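Local coordinates for extracellular solute-binding protein, family 5 (Chelativorans sp., PDB 6WM6) that binds EDTA and related aminopolycarboxylates in the periplasm, probably delivering them to an ABC transporter for uptake, at residues Pro343-Trp348 and Gln529-Leu534; Tyr276-Thr281 and Pro413-Ala418. All blocks are in the same frame, centred on the assembly; numbering follows the deposited sequence.

Contact 1 (Pro343-Trp348 and Gln529-Leu534); sequences PYLRNW and QLPTAL
Trp-348 docks its indole against the segment 529-534, which begins as strand, and the tightest meeting is at the pyrrole end. Trp-348 NE1 donates to Gln-529 O at 2.8 Å (N-H...O angle 151°). The acceptor lies in the ring plane and the donor in the carbonyl plane, so the bond meets the indole at its edge. With CG anti to the backbone N (chi1 -156°), the ring reaches Pro-531, where Trp-348 CH2 stands 3.8 Å from Pro-531 CB, the two groups crossing at about a right angle. Leu-345 lies over the indole, its CD1 3.7 Å above the ring plane, over the centre, while its CG covers one face of the Tyr-344 ring.

Toward Tyr-344, which is partly exposed, the packing loosens. Leu-345 CD1 lies 4.1 Å from Pro-531 CG, and Tyr-344 OH only brushes that carbon, its hydrogen bond going to Ala-280 O. This is core packing of a loop on the mixed sheet of the family 5 solute-binding protein fold: the loop after helix 333-340, whose Lys-337 NZ hydrogen-bonds Trp-348 O, rests on strand 524-537 beside Pro-302 of strand 302-303, with helix 282-290 against Tyr-344.

Contact 2 (Tyr276-Thr281 and Pro413-Ala418); sequences YPQGAT and PGYPAA
Gln-278 and Tyr-415 use the same first torsion, CG beside the backbone N and anti to the carbonyl carbon (chi1 -69° and -64°). Beyond CG the glutamine chain is extended, so the two side chains run alongside each other in the same direction and meet at their ends. There Tyr-415 OH donates to Gln-278 OE1 in a very short bond of 2.5 Å. The oxygen sits at the edge of the phenol, in the ring plane, whereas the hydroxyl approaches from well above the carbonyl plane, off the lone pair, and the amide and ring planes stand 60° apart. Nearer the backbone, Gln-278 CB packs 3.9 Å from Tyr-415 CE1.

The backbones approach closely at Gly-279, whose phi is positive. A CB there would stand about 3.3 Å from both Gly-414 O and Tyr-415 CD1, so this close passage suits glycine on two counts. An alanine in place of Tyr-415 would remove the phenol and its bond to Gln-278, and would probably loosen the hold between the two loops.

Two helix starts complete the surface contact. Thr-281, the N-cap of helix 282-290, turns OG1 to Met-284 N and lays CG2 3.9 Å from CG of Pro-416, the first residue of helix 416-429. The mixed sheet adjoins them: Tyr-415 touches Leu-530 of strand 524-537 and Tyr-307 of strand 305-311, and its ring meets that of Tyr-460 on strand 456-462.

How the contacts relate
Leaving strand 274-275, the chain first passes through 276-281 and enters helix 282-290; later, after helix 333-340, it runs through 343-348. Segment 413-418 then returns to 276-281, closing contact 2 over 131 intervening residues, and 529-534 closes contact 1 over 180. The segments alternate, so the two closures cross rather than nest. Their centres lie about 11 Å apart on the same side of the chain's centre. They also touch: Ala-533 O packs 3.3 Å from Pro-277 CD, and Thr-532 CG2 lies 3.6 Å from Tyr-276 OH. Strand 524-537 thus adjoins both, tying the starts of helices 282-290 and 416-429 and the loop after helix 333-340 to one mixed sheet.

Contact 1 (Pro343-Trp348 and Gln529-Leu534)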
ATOM      1  N   PRO A 343     -21.110   7.980   9.752  1.00 21.99           N
ATOM      2  CA  PRO A 343     -21.807   7.514  10.963  1.00 24.01           C
ATOM      3  C   PRO A 343     -20.877   7.034  12.063  1.00 27.23           C
ATOM      4  O   PRO A 343     -21.288   7.030  13.231  1.00 29.99           O
ATOM      5  CB  PRO A 343     -22.700   6.381  10.443  1.00 25.17           C
ATOM      6  CG  PRO A 343     -22.967   6.747   9.030  1.00 25.69           C
ATOM      7  CD  PRO A 343     -21.631   7.313   8.542  1.00 24.28           C
ATOM      8  N   TYR A 344     -19.646   6.639  11.749  1.00 22.46           N
ATOM      9  CA  TYR A 344     -18.737   6.122  12.760  1.00 25.78           C
ATOM     10  C   TYR A 344     -17.324   6.684  12.669  1.00 27.49           C
ATOM     11  O   TYR A 344     -16.487   6.339  13.509  1.00 28.56           O
ATOM     12  CB  TYR A 344     -18.694   4.582  12.738  1.00 25.90           C
ATOM     13  CG  TYR A 344     -18.007   3.916  11.569  1.00 25.20           C
ATOM     14  CD1 TYR A 344     -18.570   3.927  10.292  1.00 27.43           C
ATOM     15  CD2 TYR A 344     -16.799   3.237  11.735  1.00 27.65           C
ATOM     16  CE1 TYR A 344     -17.944   3.292   9.223  1.00 28.92           C
ATOM     17  CE2 TYR A 344     -16.183   2.621  10.678  1.00 27.73           C
ATOM     18  CZ  TYR A 344     -16.743   2.639   9.427  1.00 27.59           C
ATOM     19  OH  TYR A 344     -16.103   2.008   8.379  1.00 34.93           O
ATOM     20  N   LEU A 345     -17.048   7.559  11.711  1.00 24.02           N
ATOM     21  CA  LEU A 345     -15.733   8.171  11.539  1.00 23.11           C
ATOM     22  C   LEU A 345     -15.919   9.679  11.512  1.00 24.53           C
ATOM     23  O   LEU A 345     -16.603  10.194  10.621  1.00 27.25           O
ATOM     24  CB  LEU A 345     -15.102   7.707  10.237  1.00 21.06           C
ATOM     25  CG  LEU A 345     -14.934   6.196  10.056  1.00 23.19           C
ATOM     26  CD1 LEU A 345     -14.479   5.879   8.648  1.00 23.00           C
ATOM     27  CD2 LEU A 345     -13.951   5.629  11.081  1.00 26.95           C
ATOM     28  N   ARG A 346     -15.319  10.387  12.475  1.00 22.87           N
ATOM     29  CA  ARG A 346     -15.487  11.825  12.585  1.00 23.56           C
ATOM     30  C   ARG A 346     -14.517  12.565  11.673  1.00 20.34           C
ATOM     31  O   ARG A 346     -13.356  12.155  11.512  1.00 20.89           O
ATOM     32  CB  ARG A 346     -15.246  12.282  14.030  1.00 28.13           C
ATOM     33  N   ASN A 347     -14.997  13.627  11.037  1.00 22.60           N
ATOM     34  CA  ASN A 347     -14.175  14.504  10.211  1.00 21.62           C
ATOM     35  C   ASN A 347     -13.347  13.693   9.220  1.00 20.65           C
ATOM     36  O   ASN A 347     -12.138  13.901   9.050  1.00 21.42           O
ATOM     37  CB  ASN A 347     -13.284  15.395  11.088  1.00 23.30           C
ATOM     38  CG  ASN A 347     -14.102  16.326  11.988  1.00 28.85           C
ATOM     39  OD1 ASN A 347     -13.820  16.443  13.176  1.00 41.76           O
ATOM     40  ND2 ASN A 347     -15.106  16.961  11.419  1.00 30.56           N
ATOM     41  N   TRP A 348     -14.009  12.766   8.554  1.00 18.38           N
ATOM     42  CA  TRP A 348     -13.316  11.895   7.605  1.00 18.59           C
ATOM     43  C   TRP A 348     -13.158  12.634   6.282  1.00 17.92           C
ATOM     44  O   TRP A 348     -14.146  13.124   5.728  1.00 18.88           O
ATOM     45  CB  TRP A 348     -14.089  10.604   7.389  1.00 17.74           C
ATOM     46  CG  TRP A 348     -13.187   9.490   6.916  1.00 17.17           C
ATOM     47  CD1 TRP A 348     -13.094   8.953   5.654  1.00 16.53           C
ATOM     48  CD2 TRP A 348     -12.229   8.791   7.719  1.00 15.45           C
ATOM     49  NE1 TRP A 348     -12.138   7.967   5.641  1.00 16.85           N
ATOM     50  CE2 TRP A 348     -11.599   7.842   6.894  1.00 16.18           C
ATOM     51  CE3 TRP A 348     -11.850   8.864   9.069  1.00 17.34           C
ATOM     52  CZ2 TRP A 348     -10.617   6.976   7.376  1.00 17.76           C
ATOM     53  CZ3 TRP A 348     -10.881   8.016   9.543  1.00 17.42           C
ATOM     54  CH2 TRP A 348     -10.284   7.069   8.695  1.00 16.58           C
ATOM     55  N   GLN A 529     -10.199   7.722   1.848  1.00 15.82           N
ATOM     56  CA  GLN A 529      -9.271   6.741   2.407  1.00 14.96           C
ATOM     57  C   GLN A 529      -9.980   5.696   3.250  1.00 14.71           C
ATOM     58  O   GLN A 529     -10.900   5.990   4.020  1.00 16.50           O
ATOM     59  CB  GLN A 529      -8.256   7.479   3.281  1.00 14.52           C
ATOM     60  CG  GLN A 529      -7.215   8.293   2.507  1.00 15.33           C
ATOM     61  CD  GLN A 529      -6.585   9.315   3.396  1.00 14.46           C
ATOM     62  OE1 GLN A 529      -7.121  10.406   3.583  1.00 16.39           O
ATOM     63  NE2 GLN A 529      -5.413   8.990   3.912  1.00 15.44           N
ATOM     64  N   LEU A 530      -9.518   4.452   3.144  1.00 15.27           N
ATOM     65  CA  LEU A 530     -10.006   3.407   4.015  1.00 14.45           C
ATOM     66  C   LEU A 530      -9.567   3.670   5.447  1.00 16.00           C
ATOM     67  O   LEU A 530      -8.465   4.155   5.682  1.00 16.90           O
ATOM     68  CB  LEU A 530      -9.465   2.039   3.595  1.00 17.25           C
ATOM     69  CG  LEU A 530     -10.123   1.369   2.387  1.00 17.06           C
ATOM     70  CD1 LEU A 530      -9.898   2.099   1.092  1.00 19.14           C
ATOM     71  CD2 LEU A 530      -9.595  -0.066   2.267  1.00 20.30           C
ATOM     72  N   PRO A 531     -10.375   3.303   6.427  1.00 16.10           N
ATOM     73  CA  PRO A 531      -9.895   3.324   7.815  1.00 16.49           C
ATOM     74  C   PRO A 531      -9.079   2.087   8.122  1.00 16.73           C
ATOM     75  O   PRO A 531      -9.426   0.976   7.736  1.00 18.20           O
ATOM     76  CB  PRO A 531     -11.195   3.330   8.630  1.00 18.83           C
ATOM     77  CG  PRO A 531     -12.174   2.583   7.761  1.00 22.90           C
ATOM     78  CD  PRO A 531     -11.811   2.941   6.324  1.00 19.87           C
ATOM     79  N   THR A 532      -8.002   2.276   8.839  1.00 15.25           N
ATOM     80  CA  THR A 532      -7.322   1.148   9.438  1.00 16.28           C
ATOM     81  C   THR A 532      -8.042   0.736  10.729  1.00 17.27           C
ATOM     82  O   THR A 532      -8.857   1.474  11.288  1.00 18.25           O
ATOM     83  CB  THR A 532      -5.885   1.498   9.810  1.00 17.19           C
ATOM     84  OG1 THR A 532      -5.935   2.457  10.879  1.00 17.24           O
ATOM     85  CG2 THR A 532      -5.101   2.073   8.652  1.00 19.13           C
ATOM     86  N   ALA A 533      -7.728  -0.458  11.215  1.00 16.90           N
ATOM     87  CA  ALA A 533      -8.229  -0.878  12.521  1.00 18.23           C
ATOM     88  C   ALA A 533      -7.217  -1.837  13.135  1.00 15.83           C
ATOM     89  O   ALA A 533      -7.122  -2.997  12.724  1.00 18.49           O
ATOM     90  CB  ALA A 533      -9.598  -1.540  12.392  1.00 20.93           C
ATOM     91  N   LEU A 534      -6.492  -1.365  14.130  1.00 15.80           N
ATOM     92  CA  LEU A 534      -5.585  -2.187  14.931  1.00 15.64           C
ATOM     93  C   LEU A 534      -6.268  -2.420  16.264  1.00 14.72           C
ATOM     94  O   LEU A 534      -6.513  -1.481  17.011  1.00 16.53           O
ATOM     95  CB  LEU A 534      -4.264  -1.454  15.131  1.00 14.82           C
ATOM     96  CG  LEU A 534      -3.172  -2.192  15.879  1.00 16.23           C
ATOM     97  CD1 LEU A 534      -2.668  -3.400  15.117  1.00 17.49           C
ATOM     98  CD2 LEU A 534      -2.033  -1.208  16.185  1.00 18.84           C
TER

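Contact 2 (Tyr276-Thr281 and Pro413-Ala418)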
ATOM      1  N   TYR A 276      -5.603  -6.851  12.642  1.00 16.34           N
ATOM      2  CA  TYR A 276      -5.478  -5.643  11.800  1.00 16.62           C
ATOM      3  C   TYR A 276      -6.345  -5.816  10.557  1.00 17.07           C
ATOM      4  O   TYR A 276      -5.855  -5.807   9.422  1.00 20.83           O
ATOM      5  CB  TYR A 276      -4.010  -5.412  11.444  1.00 17.25           C
ATOM      6  CG  TYR A 276      -3.652  -4.037  10.905  1.00 17.14           C
ATOM      7  CD1 TYR A 276      -3.903  -2.900  11.633  1.00 16.38           C
ATOM      8  CD2 TYR A 276      -2.993  -3.895   9.690  1.00 15.98           C
ATOM      9  CE1 TYR A 276      -3.506  -1.634  11.181  1.00 15.73           C
ATOM     10  CE2 TYR A 276      -2.620  -2.645   9.215  1.00 16.20           C
ATOM     11  CZ  TYR A 276      -2.896  -1.536   9.958  1.00 16.27           C
ATOM     12  OH  TYR A 276      -2.497  -0.300   9.501  1.00 17.18           O
ATOM     13  N   PRO A 277      -7.652  -5.956  10.740  1.00 19.68           N
ATOM     14  CA  PRO A 277      -8.523  -6.241   9.590  1.00 21.73           C
ATOM     15  C   PRO A 277      -8.649  -5.043   8.668  1.00 22.34           C
ATOM     16  O   PRO A 277      -8.572  -3.884   9.088  1.00 21.79           O
ATOM     17  CB  PRO A 277      -9.871  -6.566  10.241  1.00 25.95           C
ATOM     18  CG  PRO A 277      -9.853  -5.802  11.532  1.00 23.40           C
ATOM     19  CD  PRO A 277      -8.402  -5.915  12.006  1.00 19.91           C
ATOM     20  N   GLN A 278      -8.877  -5.335   7.388  1.00 21.52           N
ATOM     21  CA  GLN A 278      -9.159  -4.284   6.412  1.00 24.62           C
ATOM     22  C   GLN A 278     -10.669  -4.146   6.276  1.00 28.34           C
ATOM     23  O   GLN A 278     -11.422  -5.083   6.552  1.00 38.17           O
ATOM     24  CB  GLN A 278      -8.502  -4.605   5.067  1.00 39.82           C
ATOM     25  CG  GLN A 278      -6.969  -4.518   5.096  1.00 65.49           C
ATOM     26  CD  GLN A 278      -6.341  -4.249   3.730  1.00 76.98           C
ATOM     27  OE1 GLN A 278      -7.037  -3.973   2.754  1.00 76.71           O
ATOM     28  NE2 GLN A 278      -5.015  -4.323   3.666  1.00 75.05           N
ATOM     29  N   GLY A 279     -11.116  -2.965   5.882  1.00 43.71           N
ATOM     30  CA  GLY A 279     -12.544  -2.739   5.731  1.00 49.40           C
ATOM     31  C   GLY A 279     -13.326  -2.833   7.028  1.00 42.72           C
ATOM     32  O   GLY A 279     -14.345  -3.528   7.101  1.00 43.97           O
ATOM     33  N   ALA A 280     -12.866  -2.140   8.063  1.00 32.55           N
ATOM     34  CA  ALA A 280     -13.589  -2.120   9.332  1.00 38.55           C
ATOM     35  C   ALA A 280     -14.921  -1.398   9.177  1.00 37.99           C
ATOM     36  O   ALA A 280     -15.035  -0.419   8.439  1.00 38.52           O
ATOM     37  CB  ALA A 280     -12.755  -1.419  10.404  1.00 46.30           C
ATOM     38  N   THR A 281     -15.928  -1.887   9.895  1.00 33.44           N
ATOM     39  CA  THR A 281     -17.281  -1.361   9.838  1.00 32.70           C
ATOM     40  C   THR A 281     -17.644  -0.718  11.164  1.00 25.02           C
ATOM     41  O   THR A 281     -16.949  -0.874  12.170  1.00 26.89           O
ATOM     42  CB  THR A 281     -18.282  -2.495   9.570  1.00 30.55           C
ATOM     43  OG1 THR A 281     -18.219  -3.431  10.661  1.00 31.46           O
ATOM     44  CG2 THR A 281     -17.970  -3.204   8.269  1.00 35.53           C
ATOM     45  N   PRO A 413     -14.376  -8.768  -3.348  1.00 28.53           N
ATOM     46  CA  PRO A 413     -15.003  -9.062  -2.055  1.00 30.62           C
ATOM     47  C   PRO A 413     -14.126  -8.628  -0.889  1.00 31.80           C
ATOM     48  O   PRO A 413     -12.939  -8.334  -1.040  1.00 30.20           O
ATOM     49  CB  PRO A 413     -15.162 -10.586  -2.081  1.00 32.68           C
ATOM     50  CG  PRO A 413     -14.072 -11.061  -2.980  1.00 28.99           C
ATOM     51  CD  PRO A 413     -13.846  -9.970  -4.014  1.00 28.75           C
ATOM     52  N   GLY A 414     -14.758  -8.538   0.278  1.00 30.42           N
ATOM     53  CA  GLY A 414     -14.072  -8.245   1.518  1.00 33.43           C
ATOM     54  C   GLY A 414     -14.109  -6.807   1.978  1.00 37.41           C
ATOM     55  O   GLY A 414     -13.452  -6.482   2.978  1.00 33.27           O
ATOM     56  N   TYR A 415     -14.855  -5.935   1.300  1.00 28.37           N
ATOM     57  CA  TYR A 415     -14.924  -4.510   1.631  1.00 29.76           C
ATOM     58  C   TYR A 415     -16.388  -4.102   1.648  1.00 33.83           C
ATOM     59  O   TYR A 415     -16.938  -3.668   0.626  1.00 28.98           O
ATOM     60  CB  TYR A 415     -14.089  -3.685   0.657  1.00 27.51           C
ATOM     61  CG  TYR A 415     -12.632  -4.049   0.780  1.00 25.79           C
ATOM     62  CD1 TYR A 415     -11.819  -3.406   1.708  1.00 25.97           C
ATOM     63  CD2 TYR A 415     -12.091  -5.083   0.038  1.00 32.78           C
ATOM     64  CE1 TYR A 415     -10.502  -3.760   1.863  1.00 26.85           C
ATOM     65  CE2 TYR A 415     -10.767  -5.448   0.191  1.00 28.26           C
ATOM     66  CZ  TYR A 415      -9.981  -4.775   1.104  1.00 31.13           C
ATOM     67  OH  TYR A 415      -8.655  -5.129   1.264  1.00 34.80           O
ATOM     68  N   PRO A 416     -17.050  -4.225   2.798  1.00 29.78           N
ATOM     69  CA  PRO A 416     -18.479  -3.856   2.866  1.00 29.45           C
ATOM     70  C   PRO A 416     -18.759  -2.444   2.385  1.00 29.26           C
ATOM     71  O   PRO A 416     -19.808  -2.186   1.782  1.00 28.86           O
ATOM     72  CB  PRO A 416     -18.822  -4.045   4.351  1.00 37.06           C
ATOM     73  CG  PRO A 416     -17.802  -5.003   4.869  1.00 32.62           C
ATOM     74  CD  PRO A 416     -16.551  -4.780   4.076  1.00 33.77           C
ATOM     75  N   ALA A 417     -17.851  -1.506   2.646  1.00 27.81           N
ATOM     76  CA  ALA A 417     -18.071  -0.141   2.180  1.00 26.60           C
ATOM     77  C   ALA A 417     -18.195  -0.085   0.663  1.00 26.64           C
ATOM     78  O   ALA A 417     -18.993   0.691   0.125  1.00 24.80           O
ATOM     79  CB  ALA A 417     -16.941   0.769   2.661  1.00 26.98           C
ATOM     80  N   ALA A 418     -17.419  -0.900  -0.050  1.00 26.80           N
ATOM     81  CA  ALA A 418     -17.504  -0.899  -1.511  1.00 25.85           C
ATOM     82  C   ALA A 418     -18.855  -1.417  -1.989  1.00 25.04           C
ATOM     83  O   ALA A 418     -19.436  -0.879  -2.943  1.00 23.96           O
ATOM     84  CB  ALA A 418     -16.367  -1.723  -2.114  1.00 31.34           C
TER